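Local coordinates for protein peptide amidase (Stenotrophomonas maltophilia, PDB 1M22) that probably hydrolyses amide bonds of peptides as a member of the amidase signature family, at residues Gln151-Ser161 and Thr418-Ser426; Leu278-Tyr286 and Asp430-Ala438. One frame throughout, in Å; residues are numbered along the deposited sequence.

Interaction 1 (Gln151-Ser161 and Thr418-Ser426)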
ATOM      1  N   GLN A 151      -7.529   6.500  15.888  1.00  7.97           N
ATOM      2  CA  GLN A 151      -8.333   6.165  14.724  1.00  8.20           C
ATOM      3  C   GLN A 151      -8.146   7.087  13.528  1.00  8.06           C
ATOM      4  O   GLN A 151      -8.456   8.276  13.592  1.00  9.50           O
ATOM      5  CB  GLN A 151      -9.809   6.173  15.117  1.00  8.81           C
ATOM      6  CG  GLN A 151     -10.753   5.804  13.992  1.00  9.75           C
ATOM      7  CD  GLN A 151     -10.610   4.358  13.571  1.00 10.01           C
ATOM      8  OE1 GLN A 151     -10.800   3.444  14.375  1.00 11.55           O
ATOM      9  NE2 GLN A 151     -10.273   4.141  12.304  1.00  8.91           N
ATOM     10  N   THR A 152      -7.640   6.537  12.430  1.00  6.38           N
ATOM     11  CA  THR A 152      -7.471   7.319  11.214  1.00  6.83           C
ATOM     12  C   THR A 152      -8.855   7.411  10.569  1.00  5.31           C
ATOM     13  O   THR A 152      -9.638   6.464  10.627  1.00  7.18           O
ATOM     14  CB  THR A 152      -6.467   6.638  10.261  1.00  6.94           C
ATOM     15  OG1 THR A 152      -5.173   6.617  10.881  1.00  8.92           O
ATOM     16  CG2 THR A 152      -6.373   7.388   8.935  1.00  7.24           C
ATOM     17  N   ARG A 153      -9.155   8.553   9.959  1.00  6.23           N
ATOM     18  CA  ARG A 153     -10.458   8.774   9.340  1.00  7.00           C
ATOM     19  C   ARG A 153     -10.403   9.013   7.840  1.00  6.62           C
ATOM     20  O   ARG A 153      -9.443   9.587   7.328  1.00  7.53           O
ATOM     21  CB  ARG A 153     -11.150   9.964  10.015  1.00  7.66           C
ATOM     22  CG  ARG A 153     -11.407   9.731  11.493  1.00 12.47           C
ATOM     23  CD  ARG A 153     -11.957  10.958  12.192  1.00 16.10           C
ATOM     24  NE  ARG A 153     -12.241  10.673  13.598  1.00 17.24           N
ATOM     25  CZ  ARG A 153     -13.271   9.948  14.025  1.00 19.72           C
ATOM     26  NH1 ARG A 153     -14.133   9.430  13.160  1.00 18.44           N
ATOM     27  NH2 ARG A 153     -13.439   9.736  15.323  1.00 22.33           N
ATOM     28  N   ASN A 154     -11.447   8.573   7.141  1.00  6.26           N
ATOM     29  CA  ASN A 154     -11.536   8.765   5.698  1.00  6.00           C
ATOM     30  C   ASN A 154     -11.804  10.253   5.459  1.00  6.89           C
ATOM     31  O   ASN A 154     -12.780  10.804   5.972  1.00  7.52           O
ATOM     32  CB  ASN A 154     -12.683   7.930   5.136  1.00  6.20           C
ATOM     33  CG  ASN A 154     -12.686   7.888   3.629  1.00  7.32           C
ATOM     34  OD1 ASN A 154     -12.616   8.927   2.968  1.00  6.90           O
ATOM     35  ND2 ASN A 154     -12.771   6.681   3.073  1.00  6.95           N
ATOM     36  N   PRO A 155     -10.951  10.922   4.673  1.00  6.20           N
ATOM     37  CA  PRO A 155     -11.154  12.352   4.419  1.00  7.38           C
ATOM     38  C   PRO A 155     -12.391  12.721   3.608  1.00  6.98           C
ATOM     39  O   PRO A 155     -12.817  13.881   3.619  1.00  9.33           O
ATOM     40  CB  PRO A 155      -9.853  12.767   3.738  1.00  7.51           C
ATOM     41  CG  PRO A 155      -9.474  11.536   2.969  1.00  7.21           C
ATOM     42  CD  PRO A 155      -9.772  10.412   3.946  1.00  6.43           C
ATOM     43  N   TYR A 156     -12.971  11.752   2.909  1.00  6.63           N
ATOM     44  CA  TYR A 156     -14.162  12.021   2.110  1.00  6.87           C
ATOM     45  C   TYR A 156     -15.414  12.109   2.977  1.00  9.12           C
ATOM     46  O   TYR A 156     -16.410  12.708   2.581  1.00 11.11           O
ATOM     47  CB  TYR A 156     -14.330  10.960   1.014  1.00  7.84           C
ATOM     48  CG  TYR A 156     -13.283  11.081  -0.072  1.00  7.01           C
ATOM     49  CD1 TYR A 156     -12.009  10.540   0.097  1.00  8.08           C
ATOM     50  CD2 TYR A 156     -13.541  11.813  -1.231  1.00  8.40           C
ATOM     51  CE1 TYR A 156     -11.014  10.732  -0.863  1.00  6.64           C
ATOM     52  CE2 TYR A 156     -12.554  12.012  -2.194  1.00  8.03           C
ATOM     53  CZ  TYR A 156     -11.294  11.470  -2.001  1.00  6.75           C
ATOM     54  OH  TYR A 156     -10.307  11.680  -2.944  1.00  9.31           O
ATOM     55  N   ARG A 157     -15.344  11.511   4.161  1.00  7.75           N
ATOM     56  CA  ARG A 157     -16.440  11.523   5.131  1.00  8.97           C
ATOM     57  C   ARG A 157     -15.776  11.005   6.400  1.00  8.21           C
ATOM     58  O   ARG A 157     -15.609   9.800   6.571  1.00  7.53           O
ATOM     59  CB  ARG A 157     -17.559  10.600   4.669  1.00  9.35           C
ATOM     60  CG  ARG A 157     -18.841  10.717   5.451  1.00 12.85           C
ATOM     61  CD  ARG A 157     -19.896   9.933   4.689  1.00 16.08           C
ATOM     62  NE  ARG A 157     -20.719  10.838   3.954  1.00 20.33           N
ATOM     63  CZ  ARG A 157     -20.964  11.044   2.665  1.00 26.03           C
ATOM     64  NH1 ARG A 157     -20.457  10.392   1.626  1.00 23.38           N
ATOM     65  NH2 ARG A 157     -21.814  12.028   2.460  1.00 28.16           N
ATOM     66  N   ILE A 158     -15.403  11.923   7.289  1.00  8.91           N
ATOM     67  CA  ILE A 158     -14.657  11.564   8.494  1.00  8.96           C
ATOM     68  C   ILE A 158     -15.279  10.587   9.481  1.00  7.49           C
ATOM     69  O   ILE A 158     -14.598  10.097  10.378  1.00  9.21           O
ATOM     70  CB  ILE A 158     -14.169  12.836   9.240  1.00 10.58           C
ATOM     71  CG1 ILE A 158     -15.352  13.708   9.662  1.00 14.12           C
ATOM     72  CG2 ILE A 158     -13.228  13.621   8.340  1.00 13.48           C
ATOM     73  CD1 ILE A 158     -16.077  13.217  10.898  1.00 17.32           C
ATOM     74  N   SER A 159     -16.560  10.295   9.305  1.00  7.62           N
ATOM     75  CA  SER A 159     -17.242   9.334  10.161  1.00  7.65           C
ATOM     76  C   SER A 159     -17.017   7.927   9.607  1.00  7.81           C
ATOM     77  O   SER A 159     -17.296   6.930  10.278  1.00  8.74           O
ATOM     78  CB  SER A 159     -18.738   9.615  10.158  1.00  9.22           C
ATOM     79  OG  SER A 159     -19.223   9.600   8.824  1.00  9.19           O
ATOM     80  N   HIS A 160     -16.507   7.854   8.380  1.00  7.52           N
ATOM     81  CA  HIS A 160     -16.301   6.575   7.724  1.00  7.26           C
ATOM     82  C   HIS A 160     -14.878   6.047   7.703  1.00  6.08           C
ATOM     83  O   HIS A 160     -13.910   6.778   7.904  1.00  7.00           O
ATOM     84  CB  HIS A 160     -16.903   6.620   6.316  1.00  7.70           C
ATOM     85  CG  HIS A 160     -18.398   6.723   6.322  1.00  7.32           C
ATOM     86  ND1 HIS A 160     -19.207   6.021   5.454  1.00 11.46           N
ATOM     87  CD2 HIS A 160     -19.232   7.426   7.125  1.00  6.83           C
ATOM     88  CE1 HIS A 160     -20.473   6.286   5.725  1.00  8.03           C
ATOM     89  NE2 HIS A 160     -20.515   7.136   6.736  1.00 12.17           N
ATOM     90  N   SER A 161     -14.778   4.749   7.448  1.00  7.21           N
ATOM     91  CA  SER A 161     -13.512   4.044   7.467  1.00  6.80           C
ATOM     92  C   SER A 161     -12.522   4.313   6.352  1.00  6.13           C
ATOM     93  O   SER A 161     -12.900   4.500   5.196  1.00  6.69           O
ATOM     94  CB  SER A 161     -13.781   2.540   7.513  1.00  7.76           C
ATOM     95  OG  SER A 161     -12.574   1.817   7.653  1.00  7.70           O
ATOM     96  N   THR A 418     -13.141  -2.871  -4.486  1.00  6.99           N
ATOM     97  CA  THR A 418     -13.940  -3.209  -3.317  1.00  8.48           C
ATOM     98  C   THR A 418     -15.167  -2.301  -3.319  1.00  8.36           C
ATOM     99  O   THR A 418     -15.447  -1.640  -4.317  1.00  7.90           O
ATOM    100  CB  THR A 418     -13.111  -3.007  -2.017  1.00  9.75           C
ATOM    101  OG1 THR A 418     -13.877  -3.431  -0.883  1.00 11.21           O
ATOM    102  CG2 THR A 418     -12.712  -1.540  -1.844  1.00  9.70           C
ATOM    103  N   GLY A 419     -15.911  -2.289  -2.217  1.00  8.92           N
ATOM    104  CA  GLY A 419     -17.082  -1.431  -2.126  1.00  9.42           C
ATOM    105  C   GLY A 419     -16.658  -0.073  -1.600  1.00  9.80           C
ATOM    106  O   GLY A 419     -15.487   0.296  -1.711  1.00 11.14           O
ATOM    107  N   VAL A 420     -17.592   0.681  -1.027  1.00  9.74           N
ATOM    108  CA  VAL A 420     -17.257   1.997  -0.495  1.00  9.05           C
ATOM    109  C   VAL A 420     -17.055   1.974   1.012  1.00  8.25           C
ATOM    110  O   VAL A 420     -17.397   1.003   1.687  1.00  9.94           O
ATOM    111  CB  VAL A 420     -18.345   3.038  -0.825  1.00 10.74           C
ATOM    112  CG1 VAL A 420     -18.469   3.192  -2.330  1.00 12.85           C
ATOM    113  CG2 VAL A 420     -19.673   2.623  -0.210  1.00 14.01           C
ATOM    114  N   ALA A 421     -16.484   3.055   1.531  1.00  8.87           N
ATOM    115  CA  ALA A 421     -16.225   3.180   2.957  1.00  8.73           C
ATOM    116  C   ALA A 421     -17.508   3.016   3.768  1.00  9.42           C
ATOM    117  O   ALA A 421     -18.588   3.425   3.342  1.00  9.64           O
ATOM    118  CB  ALA A 421     -15.591   4.532   3.249  1.00  9.69           C
ATOM    119  N   TRP A 422     -17.361   2.425   4.947  1.00  9.82           N
ATOM    120  CA  TRP A 422     -18.472   2.174   5.856  1.00 10.83           C
ATOM    121  C   TRP A 422     -18.263   2.963   7.147  1.00 10.49           C
ATOM    122  O   TRP A 422     -17.152   3.402   7.444  1.00  9.68           O
ATOM    123  CB  TRP A 422     -18.522   0.681   6.176  1.00 11.31           C
ATOM    124  CG  TRP A 422     -17.217   0.171   6.719  1.00 12.91           C
ATOM    125  CD1 TRP A 422     -16.851   0.084   8.033  1.00 14.76           C
ATOM    126  CD2 TRP A 422     -16.080  -0.259   5.957  1.00 14.62           C
ATOM    127  NE1 TRP A 422     -15.557  -0.372   8.137  1.00 15.80           N
ATOM    128  CE2 TRP A 422     -15.061  -0.591   6.878  1.00 14.40           C
ATOM    129  CE3 TRP A 422     -15.825  -0.395   4.586  1.00 16.59           C
ATOM    130  CZ2 TRP A 422     -13.803  -1.049   6.471  1.00 16.30           C
ATOM    131  CZ3 TRP A 422     -14.571  -0.850   4.180  1.00 16.48           C
ATOM    132  CH2 TRP A 422     -13.578  -1.172   5.122  1.00 16.24           C
ATOM    133  N   PRO A 423     -19.336   3.166   7.930  1.00  9.99           N
ATOM    134  CA  PRO A 423     -19.212   3.904   9.190  1.00 10.23           C
ATOM    135  C   PRO A 423     -18.201   3.194  10.088  1.00 11.15           C
ATOM    136  O   PRO A 423     -18.261   1.974  10.248  1.00 12.41           O
ATOM    137  CB  PRO A 423     -20.627   3.843   9.766  1.00 12.34           C
ATOM    138  CG  PRO A 423     -21.485   3.792   8.548  1.00 12.98           C
ATOM    139  CD  PRO A 423     -20.743   2.827   7.654  1.00 12.00           C
ATOM    140  N   ILE A 424     -17.274   3.948  10.668  1.00 10.77           N
ATOM    141  CA  ILE A 424     -16.263   3.365  11.542  1.00 13.93           C
ATOM    142  C   ILE A 424     -16.890   2.620  12.716  1.00 19.32           C
ATOM    143  O   ILE A 424     -16.485   1.503  13.034  1.00 20.21           O
ATOM    144  CB  ILE A 424     -15.303   4.446  12.090  1.00 12.49           C
ATOM    145  CG1 ILE A 424     -14.493   5.051  10.938  1.00 12.22           C
ATOM    146  CG2 ILE A 424     -14.371   3.839  13.138  1.00 13.45           C
ATOM    147  CD1 ILE A 424     -13.642   6.235  11.344  1.00 12.92           C
ATOM    148  N   ARG A 425     -17.879   3.240  13.354  1.00 23.05           N
ATOM    149  CA  ARG A 425     -18.552   2.635  14.500  1.00 31.12           C
ATOM    150  C   ARG A 425     -19.507   1.510  14.111  1.00 35.31           C
ATOM    151  O   ARG A 425     -20.468   1.227  14.827  1.00 37.59           O
ATOM    152  CB  ARG A 425     -19.312   3.707  15.289  1.00 31.22           C
ATOM    153  CG  ARG A 425     -18.417   4.693  16.026  1.00 32.99           C
ATOM    154  CD  ARG A 425     -19.233   5.806  16.670  1.00 32.75           C
ATOM    155  NE  ARG A 425     -18.398   6.739  17.424  1.00 34.01           N
ATOM    156  CZ  ARG A 425     -17.797   6.447  18.573  1.00 35.50           C
ATOM    157  NH1 ARG A 425     -17.935   5.243  19.111  1.00 35.26           N
ATOM    158  NH2 ARG A 425     -17.056   7.361  19.186  1.00 35.67           N
ATOM    159  N   SER A 426     -19.238   0.870  12.976  1.00 39.26           N
ATOM    160  CA  SER A 426     -20.067  -0.233  12.498  1.00 42.74           C
ATOM    161  C   SER A 426     -19.478  -0.827  11.223  1.00 44.14           C
ATOM    162  O   SER A 426     -18.881  -1.903  11.245  1.00 45.76           O
ATOM    163  CB  SER A 426     -21.495   0.244  12.219  1.00 44.50           C
ATOM    164  OG  SER A 426     -21.565   0.961  11.000  1.00 46.40           O
TER
HETATM  165  O   HOH W   1     -18.149   6.561  12.839  1.00 18.99           O
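Ser161 and Trp422 meet with the CB of the serine set over one face of the indole, 3.6 Å from the centroid of the five-membered ring and 23° off its normal, a CH-pi contact. The indole reaches this place because Trp422 CG sits between its own backbone N and carbonyl carbon (chi1 55°), turning the ring back toward the serine although the CB of Trp422 points away. Ser161 OG stands over the same face, above CZ2 of Trp422, and accepts a hydrogen bond from Cys163 N.

The backbones run beside each other as a single bridge of His160 with Pro423. Ser161 N donates to Trp422 O at 2.7 Å, and Ile424 N to Ser159 O at 3.0 Å, the latter almost straight at 177°. A water also donates to Ser159 O, giving that carbonyl two partners.

The His160 imidazole lies side by side with Pro423, whose CG stands over one ring face, while Arg157 CD approaches the opposite face. At the ring edge His160 ND1 makes a weak hydrogen bond to Ala421 O of 3.4 Å.

Ile424 fills the other end: CG2 packs on the amide of Gln151, 3.8 Å from OE1, and CD1 comes 3.7 Å from Arg153 NH1, which donates a hydrogen bond to Ile158 O. Asn154 ND2 donates to Ser161 O at 3.0 Å and to Ile196 O, and touches Ala421 CB; its OD1 accepts from Tyr156 N in an Asx turn.

Two loops pack here outside the central sheet, the Thr152 side chain about 10 Å from those of active-site Lys86 and Ser165.

Interaction 2 (Leu278-Tyr286 and Asp430-Ala438)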
ATOM      1  N   LEU A 278     -12.633  -9.084 -17.594  1.00  8.44           N
ATOM      2  CA  LEU A 278     -13.418  -8.436 -16.543  1.00  8.83           C
ATOM      3  C   LEU A 278     -13.964  -9.543 -15.650  1.00  8.50           C
ATOM      4  O   LEU A 278     -14.817 -10.326 -16.072  1.00  9.44           O
ATOM      5  CB  LEU A 278     -14.570  -7.632 -17.151  1.00 11.84           C
ATOM      6  CG  LEU A 278     -15.541  -6.978 -16.162  1.00 14.14           C
ATOM      7  CD1 LEU A 278     -14.795  -6.034 -15.226  1.00 15.05           C
ATOM      8  CD2 LEU A 278     -16.611  -6.229 -16.940  1.00 17.65           C
ATOM      9  N   LEU A 279     -13.473  -9.606 -14.417  1.00  9.30           N
ATOM     10  CA  LEU A 279     -13.875 -10.648 -13.482  1.00  9.39           C
ATOM     11  C   LEU A 279     -15.335 -10.601 -13.061  1.00 11.20           C
ATOM     12  O   LEU A 279     -15.833  -9.582 -12.585  1.00 11.36           O
ATOM     13  CB  LEU A 279     -12.966 -10.616 -12.250  1.00  9.53           C
ATOM     14  CG  LEU A 279     -11.490 -10.905 -12.550  1.00  9.14           C
ATOM     15  CD1 LEU A 279     -10.673 -10.776 -11.279  1.00 11.46           C
ATOM     16  CD2 LEU A 279     -11.344 -12.301 -13.139  1.00 13.60           C
ATOM     17  N   GLN A 280     -16.010 -11.732 -13.236  1.00 12.00           N
ATOM     18  CA  GLN A 280     -17.417 -11.854 -12.890  1.00 13.57           C
ATOM     19  C   GLN A 280     -17.602 -12.329 -11.455  1.00 14.08           C
ATOM     20  O   GLN A 280     -17.310 -13.479 -11.129  1.00 16.23           O
ATOM     21  CB  GLN A 280     -18.097 -12.836 -13.847  1.00 14.66           C
ATOM     22  CG  GLN A 280     -17.951 -12.457 -15.309  1.00 15.02           C
ATOM     23  CD  GLN A 280     -18.615 -11.136 -15.630  1.00 15.66           C
ATOM     24  OE1 GLN A 280     -19.837 -11.009 -15.555  1.00 19.11           O
ATOM     25  NE2 GLN A 280     -17.812 -10.139 -15.986  1.00 14.85           N
ATOM     26  N   THR A 281     -18.067 -11.425 -10.598  1.00 15.08           N
ATOM     27  CA  THR A 281     -18.328 -11.739  -9.198  1.00 15.12           C
ATOM     28  C   THR A 281     -19.482 -10.846  -8.764  1.00 14.25           C
ATOM     29  O   THR A 281     -19.840  -9.899  -9.469  1.00 14.33           O
ATOM     30  CB  THR A 281     -17.118 -11.437  -8.276  1.00 14.90           C
ATOM     31  OG1 THR A 281     -17.047 -10.030  -8.016  1.00 14.25           O
ATOM     32  CG2 THR A 281     -15.819 -11.906  -8.913  1.00 16.52           C
ATOM     33  N   PRO A 282     -20.081 -11.137  -7.600  1.00 16.66           N
ATOM     34  CA  PRO A 282     -21.201 -10.341  -7.089  1.00 16.05           C
ATOM     35  C   PRO A 282     -20.870  -8.863  -6.890  1.00 14.73           C
ATOM     36  O   PRO A 282     -21.770  -8.028  -6.812  1.00 15.49           O
ATOM     37  CB  PRO A 282     -21.541 -11.038  -5.775  1.00 17.92           C
ATOM     38  CG  PRO A 282     -21.213 -12.466  -6.067  1.00 18.67           C
ATOM     39  CD  PRO A 282     -19.883 -12.344  -6.777  1.00 15.76           C
ATOM     40  N   LEU A 283     -19.583  -8.537  -6.814  1.00 13.28           N
ATOM     41  CA  LEU A 283     -19.177  -7.150  -6.613  1.00 13.00           C
ATOM     42  C   LEU A 283     -19.618  -6.258  -7.773  1.00 12.36           C
ATOM     43  O   LEU A 283     -19.772  -5.048  -7.610  1.00 12.34           O
ATOM     44  CB  LEU A 283     -17.658  -7.067  -6.428  1.00 14.34           C
ATOM     45  CG  LEU A 283     -17.086  -5.731  -5.945  1.00 13.21           C
ATOM     46  CD1 LEU A 283     -17.756  -5.314  -4.640  1.00 15.10           C
ATOM     47  CD2 LEU A 283     -15.578  -5.866  -5.751  1.00 14.19           C
ATOM     48  N   LEU A 284     -19.827  -6.854  -8.944  1.00 12.51           N
ATOM     49  CA  LEU A 284     -20.266  -6.091 -10.110  1.00 12.85           C
ATOM     50  C   LEU A 284     -21.684  -5.562  -9.910  1.00 13.19           C
ATOM     51  O   LEU A 284     -22.087  -4.592 -10.555  1.00 13.94           O
ATOM     52  CB  LEU A 284     -20.239  -6.965 -11.369  1.00 13.23           C
ATOM     53  CG  LEU A 284     -18.898  -7.518 -11.856  1.00 10.30           C
ATOM     54  CD1 LEU A 284     -19.133  -8.387 -13.085  1.00 13.71           C
ATOM     55  CD2 LEU A 284     -17.947  -6.377 -12.185  1.00 12.61           C
ATOM     56  N   LYS A 285     -22.433  -6.201  -9.015  1.00 15.78           N
ATOM     57  CA  LYS A 285     -23.812  -5.799  -8.746  1.00 17.26           C
ATOM     58  C   LYS A 285     -23.968  -5.027  -7.440  1.00 16.60           C
ATOM     59  O   LYS A 285     -25.084  -4.790  -6.977  1.00 16.76           O
ATOM     60  CB  LYS A 285     -24.724  -7.028  -8.735  1.00 19.08           C
ATOM     61  CG  LYS A 285     -24.624  -7.883  -9.991  1.00 24.34           C
ATOM     62  CD  LYS A 285     -24.792  -7.060 -11.263  1.00 27.65           C
ATOM     63  CE  LYS A 285     -26.173  -6.430 -11.364  1.00 30.43           C
ATOM     64  NZ  LYS A 285     -26.316  -5.625 -12.612  1.00 29.72           N
ATOM     65  N   TYR A 286     -22.843  -4.645  -6.848  1.00 14.60           N
ATOM     66  CA  TYR A 286     -22.841  -3.873  -5.614  1.00 14.04           C
ATOM     67  C   TYR A 286     -23.636  -2.598  -5.899  1.00 14.60           C
ATOM     68  O   TYR A 286     -23.543  -2.034  -6.989  1.00 14.69           O
ATOM     69  CB  TYR A 286     -21.389  -3.563  -5.234  1.00 14.26           C
ATOM     70  CG  TYR A 286     -21.186  -2.744  -3.981  1.00 15.70           C
ATOM     71  CD1 TYR A 286     -21.179  -1.351  -4.029  1.00 14.52           C
ATOM     72  CD2 TYR A 286     -20.950  -3.362  -2.752  1.00 15.35           C
ATOM     73  CE1 TYR A 286     -20.932  -0.593  -2.887  1.00 16.11           C
ATOM     74  CE2 TYR A 286     -20.706  -2.613  -1.603  1.00 16.35           C
ATOM     75  CZ  TYR A 286     -20.695  -1.230  -1.681  1.00 12.92           C
ATOM     76  OH  TYR A 286     -20.422  -0.486  -0.556  1.00 17.92           O
ATOM     77  N   ASP A 430     -17.312  -8.146   5.217  1.00 42.68           N
ATOM     78  CA  ASP A 430     -16.477  -8.020   4.029  1.00 41.31           C
ATOM     79  C   ASP A 430     -17.325  -8.062   2.763  1.00 40.06           C
ATOM     80  O   ASP A 430     -18.080  -9.007   2.543  1.00 39.64           O
ATOM     81  CB  ASP A 430     -15.438  -9.134   4.000  1.00 43.48           C
ATOM     82  N   PHE A 431     -17.191  -7.029   1.936  1.00 37.15           N
ATOM     83  CA  PHE A 431     -17.935  -6.931   0.685  1.00 33.92           C
ATOM     84  C   PHE A 431     -17.700  -8.162  -0.185  1.00 32.02           C
ATOM     85  O   PHE A 431     -16.602  -8.365  -0.700  1.00 32.38           O
ATOM     86  CB  PHE A 431     -17.504  -5.674  -0.072  1.00 34.05           C
ATOM     87  CG  PHE A 431     -17.760  -4.395   0.677  1.00 33.48           C
ATOM     88  CD1 PHE A 431     -16.875  -3.328   0.573  1.00 33.24           C
ATOM     89  CD2 PHE A 431     -18.890  -4.252   1.476  1.00 33.82           C
ATOM     90  CE1 PHE A 431     -17.109  -2.136   1.254  1.00 32.18           C
ATOM     91  CE2 PHE A 431     -19.136  -3.063   2.160  1.00 33.25           C
ATOM     92  CZ  PHE A 431     -18.243  -2.003   2.048  1.00 33.75           C
ATOM     93  N   PRO A 432     -18.733  -9.002  -0.357  1.00 29.01           N
ATOM     94  CA  PRO A 432     -18.634 -10.221  -1.168  1.00 26.48           C
ATOM     95  C   PRO A 432     -18.267  -9.958  -2.628  1.00 23.10           C
ATOM     96  O   PRO A 432     -18.778  -9.027  -3.249  1.00 23.47           O
ATOM     97  CB  PRO A 432     -20.026 -10.836  -1.035  1.00 28.15           C
ATOM     98  CG  PRO A 432     -20.464 -10.384   0.322  1.00 29.16           C
ATOM     99  CD  PRO A 432     -20.038  -8.938   0.322  1.00 29.61           C
ATOM    100  N   GLY A 433     -17.373 -10.780  -3.167  1.00 19.48           N
ATOM    101  CA  GLY A 433     -16.985 -10.623  -4.557  1.00 17.03           C
ATOM    102  C   GLY A 433     -15.651  -9.959  -4.844  1.00 15.44           C
ATOM    103  O   GLY A 433     -15.330  -9.730  -6.009  1.00 15.26           O
ATOM    104  N   GLU A 434     -14.874  -9.639  -3.813  1.00 13.93           N
ATOM    105  CA  GLU A 434     -13.571  -9.008  -4.035  1.00 12.89           C
ATOM    106  C   GLU A 434     -12.631 -10.010  -4.696  1.00 12.72           C
ATOM    107  O   GLU A 434     -12.753 -11.216  -4.479  1.00 13.44           O
ATOM    108  CB  GLU A 434     -12.975  -8.521  -2.713  1.00 14.95           C
ATOM    109  CG  GLU A 434     -13.841  -7.506  -1.986  1.00 17.98           C
ATOM    110  CD  GLU A 434     -13.270  -7.115  -0.637  1.00 20.87           C
ATOM    111  OE1 GLU A 434     -12.973  -8.025   0.165  1.00 22.49           O
ATOM    112  OE2 GLU A 434     -13.122  -5.903  -0.376  1.00 21.60           O
ATOM    113  N   SER A 435     -11.688  -9.508  -5.491  1.00 10.39           N
ATOM    114  CA  SER A 435     -10.747 -10.368  -6.201  1.00 11.13           C
ATOM    115  C   SER A 435      -9.266 -10.120  -5.913  1.00 10.64           C
ATOM    116  O   SER A 435      -8.423 -10.931  -6.306  1.00 11.26           O
ATOM    117  CB  SER A 435     -10.970 -10.236  -7.712  1.00 10.80           C
ATOM    118  OG  SER A 435     -12.276 -10.647  -8.086  1.00 14.28           O
ATOM    119  N   TYR A 436      -8.942  -9.022  -5.231  1.00  9.27           N
ATOM    120  CA  TYR A 436      -7.542  -8.696  -4.953  1.00  9.45           C
ATOM    121  C   TYR A 436      -6.773  -9.734  -4.138  1.00  8.49           C
ATOM    122  O   TYR A 436      -5.542  -9.754  -4.163  1.00  8.51           O
ATOM    123  CB  TYR A 436      -7.434  -7.320  -4.280  1.00 11.32           C
ATOM    124  CG  TYR A 436      -8.173  -7.197  -2.967  1.00 10.64           C
ATOM    125  CD1 TYR A 436      -7.702  -7.826  -1.814  1.00 11.55           C
ATOM    126  CD2 TYR A 436      -9.352  -6.459  -2.881  1.00 13.90           C
ATOM    127  CE1 TYR A 436      -8.391  -7.724  -0.607  1.00 12.57           C
ATOM    128  CE2 TYR A 436     -10.048  -6.351  -1.680  1.00 16.30           C
ATOM    129  CZ  TYR A 436      -9.563  -6.986  -0.550  1.00 16.97           C
ATOM    130  OH  TYR A 436     -10.258  -6.894   0.635  1.00 21.86           O
ATOM    131  N   SER A 437      -7.483 -10.596  -3.421  1.00  8.41           N
ATOM    132  CA  SER A 437      -6.815 -11.616  -2.625  1.00  8.24           C
ATOM    133  C   SER A 437      -6.001 -12.557  -3.510  1.00  7.79           C
ATOM    134  O   SER A 437      -4.969 -13.076  -3.089  1.00  8.43           O
ATOM    135  CB  SER A 437      -7.837 -12.426  -1.826  1.00  8.87           C
ATOM    136  OG  SER A 437      -7.195 -13.433  -1.056  1.00 13.93           O
ATOM    137  N   ALA A 438      -6.466 -12.778  -4.735  1.00  7.56           N
ATOM    138  CA  ALA A 438      -5.761 -13.664  -5.655  1.00  7.60           C
ATOM    139  C   ALA A 438      -4.334 -13.174  -5.892  1.00  7.17           C
ATOM    140  O   ALA A 438      -3.383 -13.949  -5.822  1.00  7.75           O
ATOM    141  CB  ALA A 438      -6.511 -13.756  -6.980  1.00  9.94           C
TER
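An ST turn at Thr281, where the chain leaves strand 275-279, supplies the hydroxyl that joins this contact. Thr281 OG1 accepts from Leu283 N and donates to Gly433 O at 2.7 Å; the hydroxyl lies in the carbonyl plane, on a lone pair, with a C=O...O angle of 122°. The chi1 of 78° places OG1 between the backbone N and carbonyl carbon of Thr281, within range of both partners.

Gly433 lies in the type II turn from Phe431 to Glu434, with positive phi. With no side chain, it lets its backbone come close to Thr281 OG1 and the Pro282-Leu283 backbone. The turn thus docks on the 3-10 segment 282-285, beside the parallel strand 412-416 of the large mixed sheet, where Leu283 also packs on Pro416.

Leu283 CB rests 3.6 Å from Gly433 O. Nearer the sheet, Leu279 CD1 approaches both CB and OG of Ser435, each at 3.6 Å.

At the far end the edge of Tyr286 points at the face of Phe431, a T-shaped pair with planes at 70° and centroids 5.3 Å apart. Tyr286 OH stands over the Phe431 ring, 3.7 Å from CZ, and is hydrogen-bonded to Val420 N.

Overall arrangement
From the N terminus the chain passes first through 151-161, then 278-286, then 418-426, and finally 430-438. Interaction 1 closes a loop of 256 residues and interaction 2 one of 143; because the segments alternate, the two closures cross. Their centres lie about 20 Å apart, yet they touch: Glu434 OE2 is 2.6 Å from Thr418 OG1, probably hydrogen-bonded, Tyr286 reaches Val420, and Gly419 and Val420 pack on Phe431. Segments 418-426 and 430-438 belong to one connection, from strand 412-416 to helix 436-442, part of which (427-429) is not modelled. It is held at one end to the loop before helix 167-174 and at the other to the chain leaving strand 275-279.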